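SusD homolog (Bacteroides thetaiotaomicron, PDB 3EHM) probably binds mucin O-glycans at the outer membrane as a SusD-like lipoprotein, helping this gut bacterium to use host glycans. Local coordinates at residues 433-438 against 461-466; 64-69 against 444-449; 349-354 against 365-370. All coordinates share one frame; numbering follows the deposited sequence.

Interaction 1. Residues 433-438 against 461-466; sequences QLQKII and FPYLMK
Gln435 and Phe461 are brought together by their first torsions. Gln435 holds CG anti to its backbone N (chi1 -179°), and its chain runs on extended past CG. Phe461 places CG anti to its carbonyl carbon (chi1 -54°), which lays the ring against the helix at Gln435. The result is a CH-pi contact. Gln435 CB sits over the middle of the Phe461 ring, 3.6 Å from the centroid. The same face also takes Gln435 CA, 3.5 Å from Phe461 CD2. At the ring edge Leu434 CD2 lies 4.0 Å from Phe461 CE2. Ile438 packs its CG2 branch at the root of the side chain, 3.7 Å from Phe461 CB.

The extended chain carries the Gln435 amide on to Tyr463. There NE2 of Gln435 stands over one ring face, nearer the rim than the centre, 3.2 Å from Tyr463 CE2. The amide plane is turned 73° from the ring. A water joins the two segments more indirectly: it accepts a bond from Tyr463 N and a weak one from Gln435 NE2. An alanine in place of Phe461 would probably open a gap over Gln435 and leave the aliphatic part of that side chain without the ring that it covers.

This is buried packing of a loop on a helix within the SusD-like fold, whose family belongs to the TPR clan. The contact folds the loop after helix 449-459 back onto helix 429-445, which precedes helix 449-459 in the chain. Ile438 also touches Glu455 and Thr459 of helix 449-459. On helix 344-356, Leu434 and Ile438 both reach Glu353, while Tyr463 O bonds to Tyr279 OH of helix 274-282.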
loop_
_atom_site.group_PDB
_atom_site.type_symbol
_atom_site.label_atom_id
_atom_site.label_comp_id
_atom_site.label_asym_id
_atom_site.label_seq_id
_atom_site.Cartn_x
_atom_site.Cartn_y
_atom_site.Cartn_z
ATOM N N GLN A 433 -12.238 17.442 5.895
ATOM C CA GLN A 433 -12.128 17.400 4.446
ATOM C C GLN A 433 -10.971 16.461 4.097
ATOM O O GLN A 433 -11.068 15.669 3.159
ATOM C CB GLN A 433 -11.882 18.807 3.890
ATOM C CG GLN A 433 -13.060 19.746 4.122
ATOM C CD GLN A 433 -12.845 21.138 3.552
ATOM O OE1 GLN A 433 -11.755 21.700 3.654
ATOM N NE2 GLN A 433 -13.895 21.709 2.969
ATOM N N LEU A 434 -9.878 16.546 4.855
ATOM C CA LEU A 434 -8.743 15.656 4.625
ATOM C C LEU A 434 -9.197 14.227 4.921
ATOM O O LEU A 434 -8.861 13.290 4.197
ATOM C CB LEU A 434 -7.567 16.006 5.540
ATOM C CG LEU A 434 -6.378 15.030 5.473
ATOM C CD1 LEU A 434 -5.759 15.066 4.079
ATOM C CD2 LEU A 434 -5.338 15.395 6.519
ATOM N N GLN A 435 -9.969 14.063 5.989
ATOM C CA GLN A 435 -10.458 12.740 6.359
ATOM C C GLN A 435 -11.256 12.116 5.212
ATOM O O GLN A 435 -11.111 10.922 4.927
ATOM C CB GLN A 435 -11.321 12.824 7.619
ATOM C CG GLN A 435 -11.862 11.480 8.086
ATOM C CD GLN A 435 -12.709 11.604 9.331
ATOM O OE1 GLN A 435 -13.442 12.574 9.495
ATOM N NE2 GLN A 435 -12.627 10.610 10.210
ATOM N N LYS A 436 -12.096 12.919 4.562
ATOM C CA LYS A 436 -12.895 12.438 3.435
ATOM C C LYS A 436 -11.964 12.019 2.294
ATOM O O LYS A 436 -12.138 10.955 1.698
ATOM C CB LYS A 436 -13.853 13.530 2.933
ATOM C CG LYS A 436 -14.995 13.887 3.894
ATOM C CD LYS A 436 -15.850 15.019 3.326
ATOM C CE LYS A 436 -16.967 15.439 4.286
ATOM N NZ LYS A 436 -17.983 14.363 4.496
ATOM N N ILE A 437 -10.976 12.860 1.998
ATOM C CA ILE A 437 -10.011 12.580 0.935
ATOM C C ILE A 437 -9.263 11.267 1.173
ATOM O O ILE A 437 -9.191 10.419 0.288
ATOM C CB ILE A 437 -8.967 13.717 0.812
ATOM C CG1 ILE A 437 -9.643 14.996 0.318
ATOM C CG2 ILE A 437 -7.841 13.302 -0.147
ATOM C CD1 ILE A 437 -8.747 16.224 0.384
ATOM N N ILE A 438 -8.707 11.106 2.370
ATOM C CA ILE A 438 -7.957 9.903 2.708
ATOM C C ILE A 438 -8.839 8.659 2.791
ATOM O O ILE A 438 -8.419 7.564 2.408
ATOM C CB ILE A 438 -7.208 10.076 4.050
ATOM C CG1 ILE A 438 -6.281 11.293 3.971
ATOM C CG2 ILE A 438 -6.397 8.821 4.366
ATOM C CD1 ILE A 438 -5.268 11.237 2.831
ATOM N N PHE A 461 -6.074 8.625 9.171
ATOM C CA PHE A 461 -7.293 8.287 8.444
ATOM C C PHE A 461 -7.098 7.131 7.459
ATOM O O PHE A 461 -6.006 6.915 6.933
ATOM C CB PHE A 461 -7.807 9.502 7.666
ATOM C CG PHE A 461 -8.009 10.731 8.506
ATOM C CD1 PHE A 461 -8.725 10.675 9.701
ATOM C CD2 PHE A 461 -7.518 11.961 8.077
ATOM C CE1 PHE A 461 -8.951 11.830 10.454
ATOM C CE2 PHE A 461 -7.740 13.120 8.819
ATOM C CZ PHE A 461 -8.461 13.052 10.012
ATOM N N PRO A 462 -8.161 6.354 7.217
ATOM C CA PRO A 462 -9.482 6.527 7.826
ATOM C C PRO A 462 -9.482 5.873 9.205
ATOM O O PRO A 462 -8.533 5.174 9.556
ATOM C CB PRO A 462 -10.398 5.800 6.850
ATOM C CG PRO A 462 -9.538 4.641 6.427
ATOM C CD PRO A 462 -8.189 5.297 6.189
ATOM N N TYR A 463 -10.525 6.108 9.996
ATOM C CA TYR A 463 -10.599 5.476 11.305
ATOM C C TYR A 463 -10.757 3.985 11.032
ATOM O O TYR A 463 -11.440 3.593 10.088
ATOM C CB TYR A 463 -11.790 6.011 12.107
ATOM C CG TYR A 463 -11.644 7.462 12.528
ATOM C CD1 TYR A 463 -10.380 8.034 12.712
ATOM C CD2 TYR A 463 -12.768 8.252 12.777
ATOM C CE1 TYR A 463 -10.242 9.359 13.134
ATOM C CE2 TYR A 463 -12.640 9.575 13.203
ATOM C CZ TYR A 463 -11.376 10.119 13.377
ATOM O OH TYR A 463 -11.249 11.419 13.794
ATOM N N LEU A 464 -10.132 3.156 11.858
ATOM C CA LEU A 464 -10.169 1.716 11.652
ATOM C C LEU A 464 -10.840 0.932 12.764
ATOM O O LEU A 464 -10.949 1.399 13.897
ATOM C CB LEU A 464 -8.743 1.180 11.511
ATOM C CG LEU A 464 -7.780 1.944 10.603
ATOM C CD1 LEU A 464 -6.366 1.445 10.841
ATOM C CD2 LEU A 464 -8.184 1.771 9.153
HETATM N N MSE A 465 -11.279 -0.275 12.420
HETATM C CA MSE A 465 -11.872 -1.179 13.394
HETATM C C MSE A 465 -10.666 -1.535 14.260
HETATM O O MSE A 465 -9.579 -1.775 13.733
HETATM C CB MSE A 465 -12.402 -2.442 12.700
HETATM C CG MSE A 465 -13.608 -2.215 11.792
HETATM SE SE MSE A 465 -15.277 -2.221 12.773
HETATM C CE MSE A 465 -16.517 -2.199 11.282
ATOM N N LYS A 466 -10.845 -1.560 15.575
ATOM C CA LYS A 466 -9.743 -1.871 16.481
ATOM C C LYS A 466 -9.349 -3.339 16.392
ATOM O O LYS A 466 -10.171 -4.192 16.063
ATOM C CB LYS A 466 -10.146 -1.542 17.919
ATOM C CG LYS A 466 -11.268 -2.425 18.434
ATOM C CD LYS A 466 -11.796 -1.965 19.783
ATOM C CE LYS A 466 -12.965 -2.838 20.218
ATOM N NZ LYS A 466 -13.966 -2.056 21.006
HETATM O O HOH W 1 -12.451 8.059 8.333
#

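Interaction 2. Residues 64-69 against 444-449; sequences IGYFGN and ALYPNA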
loop_
_atom_site.group_PDB
_atom_site.type_symbol
_atom_site.label_atom_id
_atom_site.label_comp_id
_atom_site.label_asym_id
_atom_site.label_seq_id
_atom_site.Cartn_x
_atom_site.Cartn_y
_atom_site.Cartn_z
ATOM N N ILE A 64 -5.101 -2.561 8.623
ATOM C CA ILE A 64 -6.044 -1.521 8.214
ATOM C C ILE A 64 -7.430 -1.999 7.805
ATOM O O ILE A 64 -8.257 -1.206 7.365
ATOM C CB ILE A 64 -5.474 -0.675 7.068
ATOM C CG1 ILE A 64 -5.250 -1.561 5.839
ATOM C CG2 ILE A 64 -4.194 0.014 7.523
ATOM C CD1 ILE A 64 -4.568 -0.866 4.702
ATOM N N GLY A 65 -7.684 -3.293 7.919
ATOM C CA GLY A 65 -9.010 -3.789 7.606
ATOM C C GLY A 65 -9.400 -4.063 6.170
ATOM O O GLY A 65 -10.597 -4.164 5.875
ATOM N N TYR A 66 -8.425 -4.148 5.269
ATOM C CA TYR A 66 -8.732 -4.487 3.880
ATOM C C TYR A 66 -9.101 -5.969 3.934
ATOM O O TYR A 66 -10.018 -6.430 3.251
ATOM C CB TYR A 66 -7.495 -4.358 2.980
ATOM C CG TYR A 66 -7.292 -3.032 2.278
ATOM C CD1 TYR A 66 -6.234 -2.871 1.386
ATOM C CD2 TYR A 66 -8.147 -1.951 2.488
ATOM C CE1 TYR A 66 -6.025 -1.673 0.719
ATOM C CE2 TYR A 66 -7.949 -0.740 1.821
ATOM C CZ TYR A 66 -6.885 -0.613 0.939
ATOM O OH TYR A 66 -6.667 0.565 0.269
ATOM N N PHE A 67 -8.358 -6.706 4.757
ATOM C CA PHE A 67 -8.559 -8.143 4.914
ATOM C C PHE A 67 -8.682 -8.540 6.373
ATOM O O PHE A 67 -8.344 -7.768 7.271
ATOM C CB PHE A 67 -7.375 -8.926 4.325
ATOM C CG PHE A 67 -6.952 -8.462 2.967
ATOM C CD1 PHE A 67 -5.736 -7.810 2.792
ATOM C CD2 PHE A 67 -7.776 -8.651 1.869
ATOM C CE1 PHE A 67 -5.346 -7.349 1.536
ATOM C CE2 PHE A 67 -7.398 -8.194 0.609
ATOM C CZ PHE A 67 -6.179 -7.541 0.442
ATOM N N GLY A 68 -9.157 -9.765 6.580
ATOM C CA GLY A 68 -9.300 -10.335 7.905
ATOM C C GLY A 68 -8.700 -11.726 7.790
ATOM O O GLY A 68 -8.903 -12.387 6.772
ATOM N N ASN A 69 -7.957 -12.171 8.801
ATOM C CA ASN A 69 -7.325 -13.489 8.752
ATOM C C ASN A 69 -8.150 -14.599 9.402
ATOM O O ASN A 69 -8.664 -14.435 10.512
ATOM C CB ASN A 69 -5.958 -13.470 9.454
ATOM C CG ASN A 69 -5.010 -12.421 8.902
ATOM O OD1 ASN A 69 -4.833 -12.295 7.688
ATOM N ND2 ASN A 69 -4.374 -11.674 9.802
ATOM N N ALA A 444 -10.325 3.531 -2.835
ATOM C CA ALA A 444 -9.847 3.407 -4.211
ATOM C C ALA A 444 -8.513 2.673 -4.341
ATOM O O ALA A 444 -8.218 2.103 -5.389
ATOM C CB ALA A 444 -9.736 4.788 -4.847
ATOM N N LEU A 445 -7.705 2.697 -3.285
ATOM C CA LEU A 445 -6.403 2.032 -3.301
ATOM C C LEU A 445 -6.481 0.515 -3.199
ATOM O O LEU A 445 -5.533 -0.182 -3.565
ATOM C CB LEU A 445 -5.527 2.554 -2.158
ATOM C CG LEU A 445 -4.765 3.863 -2.375
ATOM C CD1 LEU A 445 -4.155 4.323 -1.057
ATOM C CD2 LEU A 445 -3.681 3.659 -3.422
ATOM N N TYR A 446 -7.597 -0.004 -2.695
ATOM C CA TYR A 446 -7.736 -1.451 -2.545
ATOM C C TYR A 446 -7.352 -2.147 -3.850
ATOM O O TYR A 446 -7.796 -1.747 -4.923
ATOM C CB TYR A 446 -9.173 -1.819 -2.138
ATOM C CG TYR A 446 -9.404 -3.313 -2.063
ATOM C CD1 TYR A 446 -9.881 -4.019 -3.166
ATOM C CD2 TYR A 446 -9.081 -4.032 -0.912
ATOM C CE1 TYR A 446 -10.026 -5.402 -3.127
ATOM C CE2 TYR A 446 -9.220 -5.421 -0.866
ATOM C CZ TYR A 446 -9.688 -6.096 -1.979
ATOM O OH TYR A 446 -9.777 -7.469 -1.969
ATOM N N PRO A 447 -6.554 -3.228 -3.770
ATOM C CA PRO A 447 -5.976 -3.856 -2.579
ATOM C C PRO A 447 -4.530 -3.469 -2.234
ATOM O O PRO A 447 -3.802 -4.273 -1.651
ATOM C CB PRO A 447 -6.075 -5.328 -2.920
ATOM C CG PRO A 447 -5.627 -5.307 -4.360
ATOM C CD PRO A 447 -6.380 -4.108 -4.943
ATOM N N ASN A 448 -4.108 -2.260 -2.591
ATOM C CA ASN A 448 -2.740 -1.818 -2.297
ATOM C C ASN A 448 -2.630 -1.520 -0.795
ATOM O O ASN A 448 -2.657 -0.361 -0.372
ATOM C CB ASN A 448 -2.413 -0.560 -3.101
ATOM C CG ASN A 448 -0.924 -0.275 -3.162
ATOM O OD1 ASN A 448 -0.164 -0.658 -2.267
ATOM N ND2 ASN A 448 -0.501 0.411 -4.215
ATOM N N ALA A 449 -2.496 -2.579 -0.003
ATOM C CA ALA A 449 -2.420 -2.485 1.455
ATOM C C ALA A 449 -1.287 -1.658 2.056
ATOM O O ALA A 449 -1.512 -0.889 2.992
ATOM C CB ALA A 449 -2.391 -3.892 2.050
#
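Tyr66 and Tyr446 form an edge-to-face pair within an aromatic cluster that also takes in Phe67. The edge of Tyr446 points at the face of Tyr66, with the planes at 75° and the centroids 5.2 Å apart. Tyr446 CD2 makes the touch, 3.8 Å from Tyr66 CG. The opposite face of the Tyr66 ring is covered by Ile64 CD1, so the ring is held between the two. Along its edge lies the backbone of Asn448 and Ala449, with Ala449 N 3.7 Å from Tyr66 CE1.

Phe67 is the third ring. It meets Tyr446 at an oblique angle, Phe67 CE2 lying 3.6 Å from Tyr446 CE2. Its edge also meets Pro447, with Phe67 CZ 4.0 Å from Pro447 CB. That same CB covers one face of the Tyr446 ring.

A side-chain torsion and several chain turns frame these groups. Tyr446 has CG anti to its backbone N (chi1 176°), which turns the ring toward Tyr66 and Phe67. The peptide bond before Pro447 is cis, and Asn448 is the N-cap of helix 449-459. Gly65 ends the preceding helix in a Schellman motif at positive phi. The Tyr66 hydroxyl comes close to Tyr446 N at a poor angle; its hydrogen bond is to Tyr442 O.

Further out, Tyr446 also meets the rings of Tyr291 and Phe292. The contact brings the turn between helices 429-445 and 449-459 against the link from helix 60-63 to strand 67-69. That strand pairs antiparallel with strand 270-272, while Ile64 and Tyr66 pack on Ala452 of helix 449-459.

Interaction 3. Residues 349-354 against 365-370; sequences FLKAEA and KTFYEQ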
loop_
_atom_site.group_PDB
_atom_site.type_symbol
_atom_site.label_atom_id
_atom_site.label_comp_id
_atom_site.label_asym_id
_atom_site.label_seq_id
_atom_site.Cartn_x
_atom_site.Cartn_y
_atom_site.Cartn_z
ATOM N N PHE A 349 -6.768 12.070 -5.712
ATOM C CA PHE A 349 -6.875 12.252 -4.265
ATOM C C PHE A 349 -5.644 12.955 -3.719
ATOM O O PHE A 349 -5.724 13.702 -2.742
ATOM C CB PHE A 349 -7.092 10.907 -3.573
ATOM C CG PHE A 349 -8.451 10.319 -3.825
ATOM C CD1 PHE A 349 -9.595 10.992 -3.417
ATOM C CD2 PHE A 349 -8.588 9.108 -4.494
ATOM C CE1 PHE A 349 -10.859 10.470 -3.673
ATOM C CE2 PHE A 349 -9.848 8.577 -4.754
ATOM C CZ PHE A 349 -10.986 9.261 -4.343
ATOM N N LEU A 350 -4.504 12.709 -4.356
ATOM C CA LEU A 350 -3.257 13.353 -3.966
ATOM C C LEU A 350 -3.368 14.842 -4.298
ATOM O O LEU A 350 -2.972 15.691 -3.504
ATOM C CB LEU A 350 -2.083 12.734 -4.727
ATOM C CG LEU A 350 -1.661 11.336 -4.260
ATOM C CD1 LEU A 350 -0.660 10.737 -5.243
ATOM C CD2 LEU A 350 -1.068 11.427 -2.860
ATOM N N LYS A 351 -3.908 15.154 -5.474
ATOM C CA LYS A 351 -4.077 16.547 -5.879
ATOM C C LYS A 351 -5.085 17.234 -4.956
ATOM O O LYS A 351 -4.937 18.412 -4.624
ATOM C CB LYS A 351 -4.549 16.627 -7.338
ATOM C CG LYS A 351 -3.494 16.170 -8.335
ATOM C CD LYS A 351 -3.945 16.324 -9.781
ATOM C CE LYS A 351 -4.086 17.783 -10.171
ATOM N NZ LYS A 351 -4.428 17.934 -11.615
ATOM N N ALA A 352 -6.103 16.488 -4.537
ATOM C CA ALA A 352 -7.124 17.021 -3.640
ATOM C C ALA A 352 -6.482 17.509 -2.343
ATOM O O ALA A 352 -6.740 18.630 -1.885
ATOM C CB ALA A 352 -8.161 15.942 -3.338
ATOM N N GLU A 353 -5.648 16.668 -1.744
ATOM C CA GLU A 353 -4.980 17.042 -0.505
ATOM C C GLU A 353 -4.019 18.196 -0.763
ATOM O O GLU A 353 -3.933 19.134 0.028
ATOM C CB GLU A 353 -4.196 15.865 0.081
ATOM C CG GLU A 353 -3.691 16.143 1.491
ATOM C CD GLU A 353 -2.866 15.012 2.075
ATOM O OE1 GLU A 353 -3.062 13.850 1.661
ATOM O OE2 GLU A 353 -2.031 15.289 2.964
ATOM N N ALA A 354 -3.294 18.127 -1.875
ATOM C CA ALA A 354 -2.339 19.180 -2.208
ATOM C C ALA A 354 -3.040 20.531 -2.298
ATOM O O ALA A 354 -2.563 21.528 -1.750
ATOM C CB ALA A 354 -1.645 18.860 -3.522
ATOM N N LYS A 365 -12.507 19.919 -3.654
ATOM C CA LYS A 365 -13.738 19.176 -3.928
ATOM C C LYS A 365 -13.768 18.594 -5.334
ATOM O O LYS A 365 -14.176 17.450 -5.530
ATOM C CB LYS A 365 -14.963 20.075 -3.739
ATOM C CG LYS A 365 -16.290 19.364 -3.977
ATOM C CD LYS A 365 -17.458 20.331 -3.889
ATOM C CE LYS A 365 -18.782 19.621 -4.125
ATOM N NZ LYS A 365 -19.912 20.589 -4.171
ATOM N N THR A 366 -13.347 19.390 -6.312
ATOM C CA THR A 366 -13.330 18.948 -7.702
ATOM C C THR A 366 -12.426 17.728 -7.866
ATOM O O THR A 366 -12.839 16.718 -8.437
ATOM C CB THR A 366 -12.826 20.068 -8.642
ATOM O OG1 THR A 366 -13.615 21.248 -8.446
ATOM C CG2 THR A 366 -12.951 19.634 -10.097
ATOM N N PHE A 367 -11.197 17.824 -7.366
ATOM C CA PHE A 367 -10.253 16.714 -7.458
ATOM C C PHE A 367 -10.803 15.508 -6.704
ATOM O O PHE A 367 -10.680 14.372 -7.159
ATOM C CB PHE A 367 -8.891 17.104 -6.871
ATOM C CG PHE A 367 -8.178 18.185 -7.639
ATOM C CD1 PHE A 367 -8.058 18.110 -9.023
ATOM C CD2 PHE A 367 -7.623 19.273 -6.979
ATOM C CE1 PHE A 367 -7.391 19.104 -9.739
ATOM C CE2 PHE A 367 -6.953 20.273 -7.685
ATOM C CZ PHE A 367 -6.838 20.187 -9.069
ATOM N N TYR A 368 -11.406 15.771 -5.549
ATOM C CA TYR A 368 -11.989 14.725 -4.710
ATOM C C TYR A 368 -13.059 13.947 -5.461
ATOM O O TYR A 368 -13.019 12.718 -5.532
ATOM C CB TYR A 368 -12.609 15.354 -3.463
ATOM C CG TYR A 368 -13.421 14.412 -2.597
ATOM C CD1 TYR A 368 -12.802 13.456 -1.788
ATOM C CD2 TYR A 368 -14.808 14.524 -2.538
ATOM C CE1 TYR A 368 -13.551 12.644 -0.934
ATOM C CE2 TYR A 368 -15.563 13.721 -1.693
ATOM C CZ TYR A 368 -14.931 12.788 -0.892
ATOM O OH TYR A 368 -15.685 12.027 -0.037
ATOM N N GLU A 369 -14.024 14.664 -6.021
ATOM C CA GLU A 369 -15.097 14.001 -6.740
ATOM C C GLU A 369 -14.624 13.320 -8.024
ATOM O O GLU A 369 -15.174 12.295 -8.415
ATOM C CB GLU A 369 -16.234 14.994 -7.010
ATOM C CG GLU A 369 -17.019 15.322 -5.735
ATOM C CD GLU A 369 -18.263 16.160 -5.980
ATOM O OE1 GLU A 369 -19.160 16.166 -5.107
ATOM O OE2 GLU A 369 -18.343 16.818 -7.032
ATOM N N GLN A 370 -13.592 13.857 -8.672
ATOM C CA GLN A 370 -13.099 13.218 -9.888
ATOM C C GLN A 370 -12.346 11.935 -9.535
ATOM O O GLN A 370 -12.344 10.970 -10.303
ATOM C CB GLN A 370 -12.191 14.156 -10.685
ATOM C CG GLN A 370 -11.687 13.534 -11.989
ATOM C CD GLN A 370 -12.815 13.022 -12.888
ATOM O OE1 GLN A 370 -12.575 12.267 -13.832
ATOM N NE2 GLN A 370 -14.045 13.440 -12.603
#
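Phe367 and Ala352 lie at the middle of an antiparallel helix pair, formed by two helices that follow each other in the chain, 344-356 and 364-378. The arrangement is a helical hairpin, in keeping with the tetratricopeptide-repeat character of this family. The axes of the two segments run at 163° to each other and approach to 7.7 Å. The small Ala352 is consistent with this close spacing: Ala352 CB is 3.8 Å from Phe367 CB.

Phe367 carries much of the contact. Its CG is anti to the carbonyl carbon (chi1 -66°), and its side chain crosses that of Lys351 at about a right angle. Lys351 CB stands over one face of the Phe367 ring, toward the rim, 4.0 Å from the centroid in a CH-pi contact. The lysine chain bends at chi3 (68°), which brings Lys351 CE to 3.6 Å from Phe367 CE1.

On the other flank of Ala352, the side chains of Phe349 and Tyr368 cross at a slant, with Phe349 CE1 4.0 Å from Tyr368 CD1. The same CE1 is 3.6 Å from the backbone Tyr368 O. Both residues also touch Gln440 of helix 429-445, which packs against this flank of the hairpin.

The two flanks differ in character. Phe349 and Tyr368 are buried, and the Tyr368 hydroxyl is satisfied by Pro418 O. Lys351 and Phe367 are partly exposed. Lys351 NZ has a long, weak ion pair with Glu240, so the ammonium group is probably steered only loosely by charge. The pairing of the helices therefore rests on shape and apolar contact, with the polar ends directed to partners beyond the hairpin.

Helix 429-445 ties the three contacts together. Interactions 1 and 2 use its middle and its C-terminal end, and they touch where Leu464 CD2 packs 3.5 Å from Ile64 O. Interaction 3 lies beside the same helix: Ile437 and Ala444 both pack against Phe349. Interaction 2 is the most central, its centre about 8 Å from the centre of the chain, and joins segments far apart in sequence through aromatic rings. Interaction 1 is also buried, but adds an amide and a water to its apolar packing. Interaction 3, its centre about 19 Å from that of the chain, pairs successive helices and has a partly exposed flank with a lysine.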